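Local coordinates for H subunit of photosynthetic reaction center complex (Rhodopseudomonas palustris, PDB 6Z5S), which probably forms the cytoplasmic cap of the photosynthetic reaction centre, held in the membrane by a single helix and supporting the neighbouring quinone-binding subunits, at residues 110-115 / 232-237; 217-222 / 236-241. All blocks are in the same frame, centred on the assembly; numbering follows the deposited sequence.

Interaction 1 (110-115 / 232-237); sequences GSYAQR and EDKICA
Tyr112 drops its side chain from the loop 110-115 onto helix 229-245 along residues 233-237, where Asp233, Lys234 and Ala237 receive it. Asp233 is the residue most covered by the contact, set between Tyr112 CB, 3.7 Å from Asp233 CB, on one hand and Ala113 CB and the Arg115 chain on the other. Asp233 OD2 lies beside CG and CD of Arg115, the two side chains crossing at about a right angle. The charges stay apart: Arg115 NE is 4.1 Å from Asp233 OD2, too far for a salt bridge. Each has its polar partner on the chain of another protein, an acidic side chain for Arg115 NE and a backbone hydrogen bond for Asp233 OD2. One helical turn on, Ala237 CB meets the Tyr112 ring at its edge, near the ring plane, and packs 3.8 Å from Tyr112 CB; it also sits against the carbonyl oxygens of Gly110 and Ser111. Tyr112 CG sits between the backbone N and the carbonyl carbon (chi1 55°), which turns the ring along the helix surface. Lys234 then supplies a CH-pi contact, its CG 3.8 Å from the centroid of the Tyr112 ring and 5° off the ring normal. Arg80 adds a cation-pi contact. This is loop-on-helix packing, laying part of the irregular connection between helix 102-105 and strand 129-131 along helix 229-245, next to another protein chain, consistent with the cytoplasmic domain of an H subunit.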
loop_
_atom_site.group_PDB
_atom_site.type_symbol
_atom_site.label_atom_id
_atom_site.label_comp_id
_atom_site.label_asym_id
_atom_site.label_seq_id
_atom_site.Cartn_x
_atom_site.Cartn_y
_atom_site.Cartn_z
ATOM N N GLY D 110 -28.345 13.876 12.866
ATOM C CA GLY D 110 -29.540 13.766 12.064
ATOM C C GLY D 110 -29.597 14.689 10.873
ATOM O O GLY D 110 -30.670 14.841 10.280
ATOM N N SER D 111 -28.486 15.304 10.495
ATOM C CA SER D 111 -28.474 16.236 9.384
ATOM C C SER D 111 -28.511 15.501 8.053
ATOM O O SER D 111 -28.082 14.352 7.940
ATOM C CB SER D 111 -27.233 17.115 9.447
ATOM O OG SER D 111 -27.043 17.610 10.751
ATOM N N TYR D 112 -29.034 16.182 7.040
ATOM C CA TYR D 112 -29.026 15.673 5.681
ATOM C C TYR D 112 -28.643 16.803 4.744
ATOM O O TYR D 112 -28.608 17.971 5.126
ATOM C CB TYR D 112 -30.380 15.080 5.286
ATOM C CG TYR D 112 -31.543 16.020 5.466
ATOM C CD1 TYR D 112 -32.209 16.101 6.673
ATOM C CD2 TYR D 112 -31.977 16.822 4.428
ATOM C CE1 TYR D 112 -33.266 16.953 6.843
ATOM C CE2 TYR D 112 -33.035 17.677 4.590
ATOM C CZ TYR D 112 -33.676 17.738 5.799
ATOM O OH TYR D 112 -34.737 18.590 5.973
ATOM N N ALA D 113 -28.329 16.441 3.511
ATOM C CA ALA D 113 -28.017 17.414 2.481
ATOM C C ALA D 113 -29.231 17.629 1.594
ATOM O O ALA D 113 -30.038 16.723 1.384
ATOM C CB ALA D 113 -26.828 16.957 1.637
ATOM N N GLN D 114 -29.358 18.845 1.073
ATOM C CA GLN D 114 -30.443 19.171 0.155
ATOM C C GLN D 114 -30.119 18.595 -1.221
ATOM O O GLN D 114 -29.811 19.303 -2.180
ATOM C CB GLN D 114 -30.664 20.673 0.096
ATOM C CG GLN D 114 -32.040 21.053 -0.385
ATOM C CD GLN D 114 -33.116 20.632 0.581
ATOM O OE1 GLN D 114 -33.005 20.855 1.782
ATOM N NE2 GLN D 114 -34.161 20.007 0.064
ATOM N N ARG D 115 -30.184 17.271 -1.300
ATOM C CA ARG D 115 -29.931 16.581 -2.550
ATOM C C ARG D 115 -31.077 16.815 -3.527
ATOM O O ARG D 115 -32.142 17.327 -3.176
ATOM C CB ARG D 115 -29.751 15.086 -2.311
ATOM C CG ARG D 115 -28.635 14.732 -1.364
ATOM C CD ARG D 115 -28.356 13.249 -1.402
ATOM N NE ARG D 115 -27.374 12.899 -2.409
ATOM C CZ ARG D 115 -26.982 11.660 -2.664
ATOM N NH1 ARG D 115 -27.493 10.646 -1.986
ATOM N NH2 ARG D 115 -26.081 11.440 -3.601
ATOM N N GLU D 232 -33.756 9.701 0.473
ATOM C CA GLU D 232 -32.723 8.815 0.994
ATOM C C GLU D 232 -31.945 9.483 2.120
ATOM O O GLU D 232 -31.786 8.906 3.206
ATOM C CB GLU D 232 -31.783 8.389 -0.129
ATOM C CG GLU D 232 -32.308 7.264 -0.987
ATOM C CD GLU D 232 -31.269 6.761 -1.965
ATOM O OE1 GLU D 232 -31.354 7.110 -3.160
ATOM O OE2 GLU D 232 -30.362 6.021 -1.536
ATOM N N ASP D 233 -31.435 10.694 1.879
ATOM C CA ASP D 233 -30.756 11.388 2.966
ATOM C C ASP D 233 -31.687 11.643 4.135
ATOM O O ASP D 233 -31.276 11.516 5.287
ATOM C CB ASP D 233 -30.118 12.699 2.517
ATOM C CG ASP D 233 -28.712 12.515 2.008
ATOM O OD1 ASP D 233 -28.140 11.425 2.208
ATOM O OD2 ASP D 233 -28.126 13.498 1.529
ATOM N N LYS D 234 -32.943 11.996 3.872
ATOM C CA LYS D 234 -33.842 12.295 4.981
ATOM C C LYS D 234 -34.079 11.069 5.851
ATOM O O LYS D 234 -34.100 11.171 7.081
ATOM C CB LYS D 234 -35.159 12.850 4.459
ATOM C CG LYS D 234 -35.108 14.332 4.233
ATOM C CD LYS D 234 -36.415 14.861 3.722
ATOM C CE LYS D 234 -36.286 16.309 3.315
ATOM N NZ LYS D 234 -37.520 16.790 2.645
ATOM N N ILE D 235 -34.214 9.894 5.238
ATOM C CA ILE D 235 -34.471 8.681 6.006
ATOM C C ILE D 235 -33.230 8.269 6.788
ATOM O O ILE D 235 -33.292 8.025 8.002
ATOM C CB ILE D 235 -34.957 7.558 5.076
ATOM C CG1 ILE D 235 -36.347 7.889 4.548
ATOM C CG2 ILE D 235 -34.979 6.238 5.802
ATOM C CD1 ILE D 235 -36.686 7.192 3.265
ATOM N N CYS D 236 -32.083 8.182 6.108
ATOM C CA CYS D 236 -30.864 7.829 6.826
ATOM C C CYS D 236 -30.536 8.847 7.908
ATOM O O CYS D 236 -29.976 8.485 8.944
ATOM C CB CYS D 236 -29.692 7.676 5.861
ATOM S SG CYS D 236 -30.035 6.672 4.411
ATOM N N ALA D 237 -30.913 10.108 7.715
ATOM C CA ALA D 237 -30.647 11.128 8.717
ATOM C C ALA D 237 -31.596 11.010 9.895
ATOM O O ALA D 237 -31.190 11.215 11.042
ATOM C CB ALA D 237 -30.755 12.510 8.083
#

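Interaction 2 (217-222 / 236-241); sequences GVPTTS and CAYYGA
The Tyr238 ring carries the backbone of Gly217 and Val218 on one face: Gly217 O and Val218 N lie over it, and Val218 CA stands 3.9 Å from the Tyr238 ring centroid, 12° off the normal, as a CH-pi contact. Pro219 approaches this ring obliquely from the base, its CD 3.5 Å from Tyr238 CB. Phe103, from helix 102-105, meets the same ring edge-to-face. The Tyr239 ring is met obliquely by the tip of Val218, whose CG2 lies 3.7 Å from Tyr239 CZ, and CG1 touches the CE2 side of that ring. Val218 thus works at the junction of two aromatic groups: CG2 also reaches Tyr238 CE2 at 3.6 Å, and the valine crosses each tyrosine at about a right angle. The two rings diverge from neighbouring helix positions: Tyr238 has CG anti to the backbone N (chi1 -176°), Tyr239 anti to the carbonyl carbon. Both hydroxyls touch the loop only by packing; their hydrogen bonds go elsewhere, Tyr238 OH to Gln214 O and Tyr239 OH to Leu190 O. An alanine in place of Tyr238 would probably open a gap beneath Gly217 and Val218, leave Gln214 O without its phenol partner and give the loop more freedom to shift. Because Val218 and Tyr239 both rest on strand 188-192 as well, the contact fills the angle between the loop, the helix and that strand, an edge strand of the four-stranded antiparallel sheet within this chain. Aromatic packing of this C-terminal helix and its preceding loop against the sheet is consistent with the PRC-barrel-related globular domain of an H subunit.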
loop_
_atom_site.group_PDB
_atom_site.type_symbol
_atom_site.label_atom_id
_atom_site.label_comp_id
_atom_site.label_asym_id
_atom_site.label_seq_id
_atom_site.Cartn_x
_atom_site.Cartn_y
_atom_site.Cartn_z
ATOM N N GLY D 217 -42.552 8.690 12.637
ATOM C CA GLY D 217 -41.972 9.927 12.165
ATOM C C GLY D 217 -40.945 9.809 11.069
ATOM O O GLY D 217 -40.437 10.835 10.609
ATOM N N VAL D 218 -40.616 8.598 10.635
ATOM C CA VAL D 218 -39.637 8.433 9.557
ATOM C C VAL D 218 -40.141 9.150 8.312
ATOM O O VAL D 218 -41.321 8.997 7.946
ATOM C CB VAL D 218 -39.399 6.942 9.276
ATOM C CG1 VAL D 218 -38.431 6.757 8.130
ATOM C CG2 VAL D 218 -38.885 6.253 10.519
ATOM N N PRO D 219 -39.316 9.950 7.637
ATOM C CA PRO D 219 -39.795 10.677 6.456
ATOM C C PRO D 219 -40.226 9.719 5.356
ATOM O O PRO D 219 -39.477 8.827 4.958
ATOM C CB PRO D 219 -38.579 11.509 6.036
ATOM C CG PRO D 219 -37.716 11.564 7.232
ATOM C CD PRO D 219 -37.916 10.272 7.943
ATOM N N THR D 220 -41.443 9.911 4.869
ATOM C CA THR D 220 -42.022 9.018 3.879
ATOM C C THR D 220 -41.684 9.475 2.468
ATOM O O THR D 220 -41.573 10.671 2.187
ATOM C CB THR D 220 -43.536 8.944 4.043
ATOM O OG1 THR D 220 -44.094 10.252 3.881
ATOM C CG2 THR D 220 -43.891 8.418 5.413
ATOM N N THR D 221 -41.530 8.504 1.575
ATOM C CA THR D 221 -41.258 8.789 0.175
ATOM C C THR D 221 -42.536 9.199 -0.542
ATOM O O THR D 221 -43.618 8.678 -0.262
ATOM C CB THR D 221 -40.634 7.569 -0.502
ATOM O OG1 THR D 221 -40.539 7.796 -1.910
ATOM C CG2 THR D 221 -41.463 6.328 -0.245
ATOM N N SER D 222 -42.407 10.146 -1.471
ATOM C CA SER D 222 -43.587 10.700 -2.126
ATOM C C SER D 222 -44.205 9.695 -3.087
ATOM O O SER D 222 -45.419 9.462 -3.059
ATOM C CB SER D 222 -43.228 11.992 -2.853
ATOM O OG SER D 222 -42.278 11.747 -3.869
ATOM N N CYS D 236 -32.083 8.182 6.108
ATOM C CA CYS D 236 -30.864 7.829 6.826
ATOM C C CYS D 236 -30.536 8.847 7.908
ATOM O O CYS D 236 -29.976 8.485 8.944
ATOM C CB CYS D 236 -29.692 7.676 5.861
ATOM S SG CYS D 236 -30.035 6.672 4.411
ATOM N N ALA D 237 -30.913 10.108 7.715
ATOM C CA ALA D 237 -30.647 11.128 8.717
ATOM C C ALA D 237 -31.596 11.010 9.895
ATOM O O ALA D 237 -31.190 11.215 11.042
ATOM C CB ALA D 237 -30.755 12.510 8.083
ATOM N N TYR D 238 -32.863 10.691 9.636
ATOM C CA TYR D 238 -33.784 10.436 10.731
ATOM C C TYR D 238 -33.288 9.289 11.589
ATOM O O TYR D 238 -33.413 9.321 12.816
ATOM C CB TYR D 238 -35.178 10.130 10.192
ATOM C CG TYR D 238 -36.205 9.949 11.275
ATOM C CD1 TYR D 238 -36.915 11.028 11.764
ATOM C CD2 TYR D 238 -36.459 8.702 11.814
ATOM C CE1 TYR D 238 -37.847 10.869 12.753
ATOM C CE2 TYR D 238 -37.385 8.537 12.806
ATOM C CZ TYR D 238 -38.078 9.622 13.270
ATOM O OH TYR D 238 -39.011 9.459 14.263
ATOM N N TYR D 239 -32.715 8.267 10.963
ATOM C CA TYR D 239 -32.207 7.160 11.762
ATOM C C TYR D 239 -30.885 7.490 12.439
ATOM O O TYR D 239 -30.630 7.014 13.547
ATOM C CB TYR D 239 -32.070 5.912 10.903
ATOM C CG TYR D 239 -33.397 5.261 10.647
ATOM C CD1 TYR D 239 -33.966 4.418 11.581
ATOM C CD2 TYR D 239 -34.096 5.511 9.484
ATOM C CE1 TYR D 239 -35.185 3.829 11.350
ATOM C CE2 TYR D 239 -35.307 4.927 9.245
ATOM C CZ TYR D 239 -35.849 4.090 10.180
ATOM O OH TYR D 239 -37.065 3.514 9.930
ATOM N N GLY D 240 -30.038 8.300 11.806
ATOM C CA GLY D 240 -28.807 8.713 12.449
ATOM C C GLY D 240 -29.011 9.653 13.614
ATOM O O GLY D 240 -28.167 9.699 14.510
ATOM N N ALA D 241 -30.102 10.417 13.612
ATOM C CA ALA D 241 -30.376 11.303 14.735
ATOM C C ALA D 241 -30.506 10.530 16.034
ATOM O O ALA D 241 -30.103 11.019 17.093
ATOM C CB ALA D 241 -31.644 12.109 14.474
#

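How the interactions relate
Both contacts use helix 229-245, their centres about 7 Å apart; their helix segments overlap at Cys236 and Ala237, though Ala237 touches only the loop of interaction 1. Each is largely buried, but interaction 1 also borders the chain of another protein, whereas interaction 2 leans on the sheet of its own chain and keeps an exposed glycine at its margin. Interaction 1 mixes ring, aliphatic and charged groups, its arginine paired with an acidic side chain and its aspartate with a backbone group of another protein chain; interaction 2 is aromatic and aliphatic. Each loop also reaches the helix segment of the other contact: Pro219 CG packs 3.6 Å from Lys234 O, and Gly110 CA 3.6 Å from Ala241 CB.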